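Local atomic coordinates of serine protease inhibitor 4, isoform B (Drosophila melanogaster, PDB entry 4P0F), a protein that probably inhibits serine and cysteine endopeptidases, like other members of the serpin family, and is seen here in the cleaved form. Residues Thr253-Ser256 with Gln257-Ser261; Ile322-Glu326 with Glu327-Ala331. All coordinates share one frame; numbering follows the deposited sequence.

Interaction 1 of 2, residues Thr253-Ser256 with Gln257-Ser261; sequences TTLS and QITQS
Thr254 OG1 takes the amide hydrogen of Gln257 N at 3.0 Å, a capping bond that makes Thr254 the N-cap of the short helix 255-260. With its hydroxyl set between the backbone N and the carbonyl carbon (chi1 67°), this threonine turns OG1 over the first helical turn, where it also touches Gln257 CG at 3.4 Å. The Gln257 side chain crosses both threonines at a slant, its CB 3.6 Å from Thr253 OG1. One water joins its OE1 to Thr253 OG1, and a second, held weakly by its NE2, reaches Thr254 OG1. Thr253 CG2 meets Ile258 CD1 at 3.9 Å, the two side chains crossing at about a right angle. One turn on, the extended side chain of Gln260 reaches back along the helix, and NE2 donates to Ser256 OG at 2.8 Å, bent at the hydrogen (131°) and 16° from the amide plane. Backbone bonds hold these groups in register: Ile258 N to Thr254 O (3.0 Å), Thr259 N to Leu255 O (2.9 Å) and Gln260 N to Ser256 O. The helix comes after helix 243-249 and before strand 263-281; its Ile258 rests on Leu250, while Leu255 and Ser256 touch Asp369.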
loop_
_atom_site.group_PDB
_atom_site.type_symbol
_atom_site.label_atom_id
_atom_site.label_comp_id
_atom_site.label_asym_id
_atom_site.label_seq_id
_atom_site.Cartn_x
_atom_site.Cartn_y
_atom_site.Cartn_z
ATOM N N THR A 253 -5.828 19.102 1.593
ATOM C CA THR A 253 -6.265 18.775 2.942
ATOM C C THR A 253 -5.449 17.585 3.447
ATOM O O THR A 253 -4.407 17.259 2.871
ATOM C CB THR A 253 -7.783 18.498 2.989
ATOM O OG1 THR A 253 -8.234 18.436 4.351
ATOM C CG2 THR A 253 -8.136 17.223 2.257
ATOM N N THR A 254 -5.878 16.989 4.554
ATOM C CA THR A 254 -5.216 15.801 5.088
ATOM C C THR A 254 -6.231 14.733 5.429
ATOM O O THR A 254 -7.394 15.019 5.704
ATOM C CB THR A 254 -4.400 16.095 6.370
ATOM O OG1 THR A 254 -5.293 16.441 7.438
ATOM C CG2 THR A 254 -3.384 17.210 6.144
ATOM N N LEU A 255 -5.772 13.491 5.450
ATOM C CA LEU A 255 -6.634 12.395 5.851
ATOM C C LEU A 255 -7.195 12.629 7.261
ATOM O O LEU A 255 -8.363 12.352 7.538
ATOM C CB LEU A 255 -5.854 11.088 5.789
ATOM C CG LEU A 255 -6.601 9.810 6.135
ATOM C CD1 LEU A 255 -7.787 9.619 5.208
ATOM C CD2 LEU A 255 -5.634 8.636 6.051
ATOM N N SER A 256 -6.363 13.171 8.137
ATOM C CA SER A 256 -6.774 13.441 9.516
ATOM C C SER A 256 -7.905 14.469 9.561
ATOM O O SER A 256 -8.851 14.338 10.347
ATOM C CB SER A 256 -5.584 13.920 10.338
ATOM O OG SER A 256 -5.979 14.335 11.635
ATOM N N GLN A 257 -7.819 15.490 8.718
ATOM C CA GLN A 257 -8.872 16.494 8.692
ATOM C C GLN A 257 -10.169 15.903 8.142
ATOM O O GLN A 257 -11.253 16.206 8.652
ATOM C CB GLN A 257 -8.440 17.707 7.883
ATOM C CG GLN A 257 -7.520 18.616 8.679
ATOM C CD GLN A 257 -7.338 19.963 8.037
ATOM O OE1 GLN A 257 -8.310 20.682 7.794
ATOM N NE2 GLN A 257 -6.091 20.318 7.751
ATOM N N ILE A 258 -10.061 15.057 7.122
ATOM C CA ILE A 258 -11.237 14.373 6.574
ATOM C C ILE A 258 -11.894 13.479 7.631
ATOM O O ILE A 258 -13.094 13.600 7.873
ATOM C CB ILE A 258 -10.876 13.559 5.317
ATOM C CG1 ILE A 258 -10.516 14.507 4.176
ATOM C CG2 ILE A 258 -12.039 12.655 4.880
ATOM C CD1 ILE A 258 -9.893 13.833 2.975
ATOM N N THR A 259 -11.142 12.609 8.298
ATOM C CA THR A 259 -11.792 11.705 9.246
ATOM C C THR A 259 -12.286 12.437 10.495
ATOM O O THR A 259 -13.258 12.014 11.119
ATOM C CB THR A 259 -10.881 10.549 9.683
ATOM O OG1 THR A 259 -9.757 11.059 10.398
ATOM C CG2 THR A 259 -10.427 9.737 8.486
ATOM N N GLN A 260 -11.659 13.551 10.857
ATOM C CA GLN A 260 -12.141 14.295 12.009
ATOM C C GLN A 260 -13.466 15.017 11.702
ATOM O O GLN A 260 -14.171 15.428 12.611
ATOM C CB GLN A 260 -11.071 15.268 12.493
ATOM C CG GLN A 260 -10.013 14.569 13.330
ATOM C CD GLN A 260 -9.001 15.522 13.919
ATOM O OE1 GLN A 260 -9.348 16.443 14.660
ATOM N NE2 GLN A 260 -7.737 15.307 13.592
ATOM N N SER A 261 -13.821 15.123 10.423
ATOM C CA SER A 261 -15.082 15.763 10.027
ATOM C C SER A 261 -16.281 14.826 10.167
ATOM O O SER A 261 -17.416 15.268 10.149
ATOM C CB SER A 261 -15.000 16.242 8.577
ATOM O OG SER A 261 -13.915 17.141 8.409
HETATM O O HOH W 1 -8.645 21.221 5.326
HETATM O O HOH W 2 -4.209 18.086 9.532
#

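Interaction 2 of 2, residues Ile322-Glu326 with Glu327-Ala331; sequences IEVNE and EGTEA
The tight beta hairpin between strands 311-324 and 328-341 brings Glu323 against Glu330 and closes through Asn325 and Gly328. In a cleaved serpin the second strand is the inserted reactive-centre loop, so this turn joins the preceding strand to the start of that loop, its hinge region, where it enters the large central sheet. The antiparallel ladder has Glu323-Glu330 as a hydrogen-bonded pair, with Glu323 N on Glu330 O at 2.9 Å, flanked by the non-hydrogen-bonded pairs Ile322-Ala331 and Val324-Thr329. The last rung is Asn325 N to Gly328 O, at 3.0 Å.

The side chain of Asn325 organises the turn. With CG between its backbone N and carbonyl carbon (chi1 67°), OD1 swings over the bend and accepts two amides: Gly328 N at 3.2 Å, almost in line with the side-chain C=O, and Glu327 N at 3.1 Å, 58° above the carbonyl plane. The latter makes an Asx turn. Replacing the asparagine by alanine removes OD1 and is likely to leave the amides of Glu327 and Gly328 without this acceptor, the turn freer to change shape.

Outside the hairpin, Glu326 OE2 is salt-bridged to Arg273 and hydrogen-bonded to Thr184. Thr329 OG1 bonds to Tyr225 OH, and Glu330 OE2 is held by His170 and Asn145.

On the face of Ile322 and Val324, Ile322 CG1 lies 3.8 Å from Thr329 CG2, and Val324 CG2 runs beside the same threonine. On the other face Glu323, bent at chi2 (82°), turns its carboxylate back over the neighbouring strand, OE2 lying 3.5 Å from Glu330 CB. The two carboxylates stand nearly perpendicular, and one water donates to both, to Glu330 OE1 and, at 3.1 Å, to Glu323 OE2.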
loop_
_atom_site.group_PDB
_atom_site.type_symbol
_atom_site.label_atom_id
_atom_site.label_comp_id
_atom_site.label_asym_id
_atom_site.label_seq_id
_atom_site.Cartn_x
_atom_site.Cartn_y
_atom_site.Cartn_z
ATOM N N ILE A 322 -7.648 -6.271 -3.746
ATOM C CA ILE A 322 -8.719 -6.025 -2.790
ATOM C C ILE A 322 -10.024 -6.616 -3.329
ATOM O O ILE A 322 -10.266 -6.603 -4.534
ATOM C CB ILE A 322 -8.888 -4.511 -2.495
ATOM C CG1 ILE A 322 -9.916 -4.290 -1.377
ATOM C CG2 ILE A 322 -9.287 -3.751 -3.745
ATOM C CD1 ILE A 322 -9.828 -2.887 -0.740
ATOM N N GLU A 323 -10.823 -7.182 -2.432
ATOM C CA GLU A 323 -12.188 -7.608 -2.748
ATOM C C GLU A 323 -13.090 -7.067 -1.663
ATOM O O GLU A 323 -12.777 -7.171 -0.481
ATOM C CB GLU A 323 -12.304 -9.136 -2.845
ATOM C CG GLU A 323 -12.157 -9.876 -1.513
ATOM C CD GLU A 323 -13.443 -9.915 -0.684
ATOM O OE1 GLU A 323 -14.524 -9.586 -1.216
ATOM O OE2 GLU A 323 -13.363 -10.260 0.515
ATOM N N VAL A 324 -14.205 -6.475 -2.082
ATOM C CA VAL A 324 -15.187 -5.895 -1.185
ATOM C C VAL A 324 -16.542 -6.547 -1.468
ATOM O O VAL A 324 -17.024 -6.491 -2.595
ATOM C CB VAL A 324 -15.287 -4.377 -1.386
ATOM C CG1 VAL A 324 -16.388 -3.768 -0.500
ATOM C CG2 VAL A 324 -13.947 -3.730 -1.103
ATOM N N ASN A 325 -17.137 -7.172 -0.457
ATOM C CA ASN A 325 -18.433 -7.834 -0.629
ATOM C C ASN A 325 -19.313 -7.681 0.602
ATOM O O ASN A 325 -19.056 -6.840 1.461
ATOM C CB ASN A 325 -18.237 -9.316 -0.980
ATOM C CG ASN A 325 -17.624 -10.129 0.148
ATOM O OD1 ASN A 325 -17.466 -9.658 1.270
ATOM N ND2 ASN A 325 -17.270 -11.378 -0.158
ATOM N N GLU A 326 -20.371 -8.480 0.683
ATOM C CA GLU A 326 -21.378 -8.257 1.697
ATOM C C GLU A 326 -20.873 -8.554 3.102
ATOM O O GLU A 326 -21.392 -8.006 4.076
ATOM C CB GLU A 326 -22.615 -9.111 1.399
ATOM C CG GLU A 326 -23.430 -8.656 0.187
ATOM C CD GLU A 326 -22.942 -9.232 -1.142
ATOM O OE1 GLU A 326 -21.840 -9.819 -1.196
ATOM O OE2 GLU A 326 -23.691 -9.099 -2.136
ATOM N N GLU A 327 -19.880 -9.435 3.204
ATOM C CA GLU A 327 -19.367 -9.871 4.500
ATOM C C GLU A 327 -18.267 -8.958 5.046
ATOM O O GLU A 327 -18.111 -8.822 6.256
ATOM C CB GLU A 327 -18.822 -11.307 4.404
ATOM C CG GLU A 327 -19.892 -12.377 4.249
ATOM C CD GLU A 327 -20.640 -12.318 2.920
ATOM O OE1 GLU A 327 -19.992 -12.096 1.873
ATOM O OE2 GLU A 327 -21.880 -12.504 2.925
ATOM N N GLY A 328 -17.482 -8.368 4.153
ATOM C CA GLY A 328 -16.351 -7.563 4.568
ATOM C C GLY A 328 -15.404 -7.272 3.428
ATOM O O GLY A 328 -15.818 -7.083 2.286
ATOM N N THR A 329 -14.116 -7.262 3.750
ATOM C CA THR A 329 -13.075 -6.916 2.803
ATOM C C THR A 329 -11.876 -7.814 3.031
ATOM O O THR A 329 -11.538 -8.126 4.172
ATOM C CB THR A 329 -12.643 -5.443 2.960
ATOM O OG1 THR A 329 -13.770 -4.604 2.706
ATOM C CG2 THR A 329 -11.509 -5.085 1.997
ATOM N N GLU A 330 -11.270 -8.256 1.939
ATOM C CA GLU A 330 -9.966 -8.895 2.008
ATOM C C GLU A 330 -9.038 -8.141 1.084
ATOM O O GLU A 330 -9.396 -7.831 -0.050
ATOM C CB GLU A 330 -10.026 -10.379 1.629
ATOM C CG GLU A 330 -8.675 -11.059 1.795
ATOM C CD GLU A 330 -8.710 -12.578 1.688
ATOM O OE1 GLU A 330 -9.739 -13.135 1.248
ATOM O OE2 GLU A 330 -7.689 -13.214 2.052
ATOM N N ALA A 331 -7.852 -7.821 1.590
ATOM C CA ALA A 331 -6.875 -7.071 0.821
ATOM C C ALA A 331 -5.491 -7.589 1.129
ATOM O O ALA A 331 -5.240 -8.099 2.215
ATOM C CB ALA A 331 -6.959 -5.591 1.129
HETATM O O HOH W 3 -12.239 -13.059 0.997
#

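The two contacts come in series along the chain, interaction 1 closing before interaction 2 opens, and both lie within the serpin fold. Their centres are about 24 Å apart and their nearest atoms about 14 Å, so they do not touch. Strand 263-281 connects them: helix 255-260 of interaction 1 leads into it, and its later part pairs antiparallel with strand 311-324, the first arm of the hairpin in interaction 2. The second arm, strand 328-341, lies between strands 311-324 and 161-174, as expected of an inserted reactive-centre loop. Interaction 1 starts and holds a short helix ahead of strand 263-281, whereas interaction 2 lies at the turn where the cleaved loop enters the sheet.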